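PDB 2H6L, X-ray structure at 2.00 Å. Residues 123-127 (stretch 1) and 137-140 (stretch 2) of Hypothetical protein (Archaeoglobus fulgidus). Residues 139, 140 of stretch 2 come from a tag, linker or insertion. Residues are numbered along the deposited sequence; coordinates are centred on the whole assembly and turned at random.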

# COMPACT_ATOMS: atom_id res chain seq x y z
N GLU A 123 -12.25 18.02 -8.16
CA GLU A 123 -11.23 19.05 -8.34
C GLU A 123 -9.86 18.51 -7.94
O GLU A 123 -9.64 18.14 -6.80
CB GLU A 123 -11.57 20.28 -7.49
CG GLU A 123 -12.88 20.93 -7.87
CD GLU A 123 -12.94 21.29 -9.34
OE1 GLU A 123 -11.91 21.75 -9.88
OE2 GLU A 123 -14.01 21.12 -9.97
N ALA A 124 -8.94 18.47 -8.90
CA ALA A 124 -7.60 17.97 -8.65
C ALA A 124 -6.77 18.93 -7.80
O ALA A 124 -6.76 20.14 -8.04
CB ALA A 124 -6.88 17.70 -9.97
N PRO A 125 -6.08 18.40 -6.79
CA PRO A 125 -5.26 19.29 -5.96
C PRO A 125 -4.04 19.76 -6.76
O PRO A 125 -3.48 19.01 -7.56
CB PRO A 125 -4.89 18.42 -4.77
CG PRO A 125 -4.90 17.04 -5.32
CD PRO A 125 -6.10 17.04 -6.23
N GLU A 126 -3.67 21.02 -6.55
CA GLU A 126 -2.53 21.61 -7.24
C GLU A 126 -1.39 21.79 -6.25
O GLU A 126 -1.61 22.17 -5.10
CB GLU A 126 -2.91 22.96 -7.83
CG GLU A 126 -4.10 22.93 -8.78
CD GLU A 126 -4.34 24.28 -9.43
OE1 GLU A 126 -3.43 24.74 -10.15
OE2 GLU A 126 -5.42 24.87 -9.23
N ARG A 127 -0.18 21.52 -6.70
CA ARG A 127 0.99 21.66 -5.84
C ARG A 127 1.62 23.04 -5.97
O ARG A 127 1.97 23.49 -7.06
CB ARG A 127 2.02 20.57 -6.17
CG ARG A 127 1.60 19.18 -5.72
CD ARG A 127 2.64 18.11 -6.05
NE ARG A 127 2.17 16.78 -5.67
CZ ARG A 127 2.06 16.35 -4.42
NH1 ARG A 127 2.41 17.14 -3.41
NH2 ARG A 127 1.60 15.13 -4.17
N LEU A 137 3.33 21.50 -1.74
CA LEU A 137 2.12 20.86 -1.22
C LEU A 137 0.83 21.36 -1.85
O LEU A 137 0.80 22.41 -2.49
CB LEU A 137 2.07 21.03 0.30
CG LEU A 137 3.38 20.61 0.99
CD1 LEU A 137 3.23 20.68 2.52
CD2 LEU A 137 3.74 19.21 0.56
N TRP A 138 -0.24 20.60 -1.65
CA TRP A 138 -1.55 20.94 -2.22
C TRP A 138 -2.15 22.23 -1.66
O TRP A 138 -2.17 22.45 -0.45
CB TRP A 138 -2.53 19.79 -2.02
CG TRP A 138 -2.11 18.53 -2.72
CD1 TRP A 138 -1.47 18.44 -3.92
CD2 TRP A 138 -2.36 17.18 -2.29
NE1 TRP A 138 -1.31 17.12 -4.27
CE2 TRP A 138 -1.84 16.32 -3.29
CE3 TRP A 138 -2.98 16.61 -1.16
CZ2 TRP A 138 -1.92 14.93 -3.20
CZ3 TRP A 138 -3.05 15.22 -1.07
CH2 TRP A 138 -2.53 14.40 -2.09
N LEU A 139 -2.65 23.07 -2.55
CA LEU A 139 -3.26 24.33 -2.17
C LEU A 139 -4.78 24.21 -2.26
O LEU A 139 -5.49 24.45 -1.29
CB LEU A 139 -2.76 25.45 -3.09
CG LEU A 139 -2.99 26.89 -2.63
CD1 LEU A 139 -2.36 27.09 -1.25
CD2 LEU A 139 -2.39 27.84 -3.65
N GLU A 140 -5.25 23.84 -3.45
CA GLU A 140 -6.68 23.66 -3.71
C GLU A 140 -6.90 23.17 -5.14
O GLU A 140 -5.89 22.88 -5.81
CB GLU A 140 -7.45 24.97 -3.47
CG GLU A 140 -7.08 26.13 -4.38
CD GLU A 140 -7.93 27.36 -4.13
OE1 GLU A 140 -7.92 27.87 -2.99
OE2 GLU A 140 -8.62 27.82 -5.06

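Trp138 is the centre of this contact, with Arg127 beside it and Pro125 over its ring; the two stretches run roughly antiparallel and together bury 417 Å². Trp138 and Arg127 have the largest areas covered by the opposing stretch, 98 and 84 Å². Arg127 and Trp138 face each other as an antiparallel, non-hydrogen-bonded pair, Arg127 CA to Trp138 CA 4.5 Å apart, and both side chains leave on the same face of the sheet. In such a pair the backbone N and O atoms of the two residues do not bond to each other, so the side chains and the neighbouring peptides do the joining.

The indole of Trp138 (chi1 -62°, chi2 -35°) is a broad, flat surface, and Pro125 uses it. Pro125 CB lies 3.5 Å from the centroid of the five-membered ring of Trp138, 14° off the ring normal, a CH-pi contact over the face; the same CB is 3.5 Å from Trp138 CG. A compact proline ring suits this place: its CA-to-CB bond points toward the other stretch, its carbons are apolar, and both residues are buried. Having no amide hydrogen, Pro125 leaves no backbone donor unpaired here.

Arg127 has an extended chain, chi2 and chi3 both t, which carries its guanidinium along the sheet face to the indole. Trp138 NE1 sits over one face of that group, 3.5 Å from Arg127 CZ. The contact is one of packing, with the guanidinium tilted against the indole. Trp138 NE1 and Arg127 NH2 are each hydrogen-bonded elsewhere in the structure, so polar atoms of both side chains find partners although the residues are buried. The long methylene chain of Arg127 also suits a buried site, since its methylenes are apolar and can be buried at no polar cost, while the chain carries the guanidinium to the indole and to its hydrogen-bond partners.

Backbone bonds fasten the strand pair on the Glu126 side. Leu139 N donates to Glu126 O at 2.9 Å (N-H...O angle 150°), and Glu126 N donates to Glu140 O at 3.0 Å (141°). One residue thus uses both its amide and its carbonyl. The CA-to-CB bond of Glu126 points away overall, although CB still touches stretch 2, and its carboxylate, at the end of an exposed side chain, is free to meet solvent. Glu126 O has a second neighbour in Trp138 CA, 3.1 Å away in a CA-H...O contact with an angle of 154° at the hydrogen. A similar contact joins Arg127 CA to Leu137 O at 3.4 Å, so alpha hydrogens of the paired residues meet carbonyls across the gap.

Leu137 is buried but directs its CA-to-CB bond away from stretch 1, contributing here mainly through its backbone. Leu139 and Glu140 come from an expression tag. Both take part through main-chain atoms, N of one and O of the other; the exposed side chain of Glu140 points away from stretch 1 at its CA-to-CB bond, and the residue is poorly ordered.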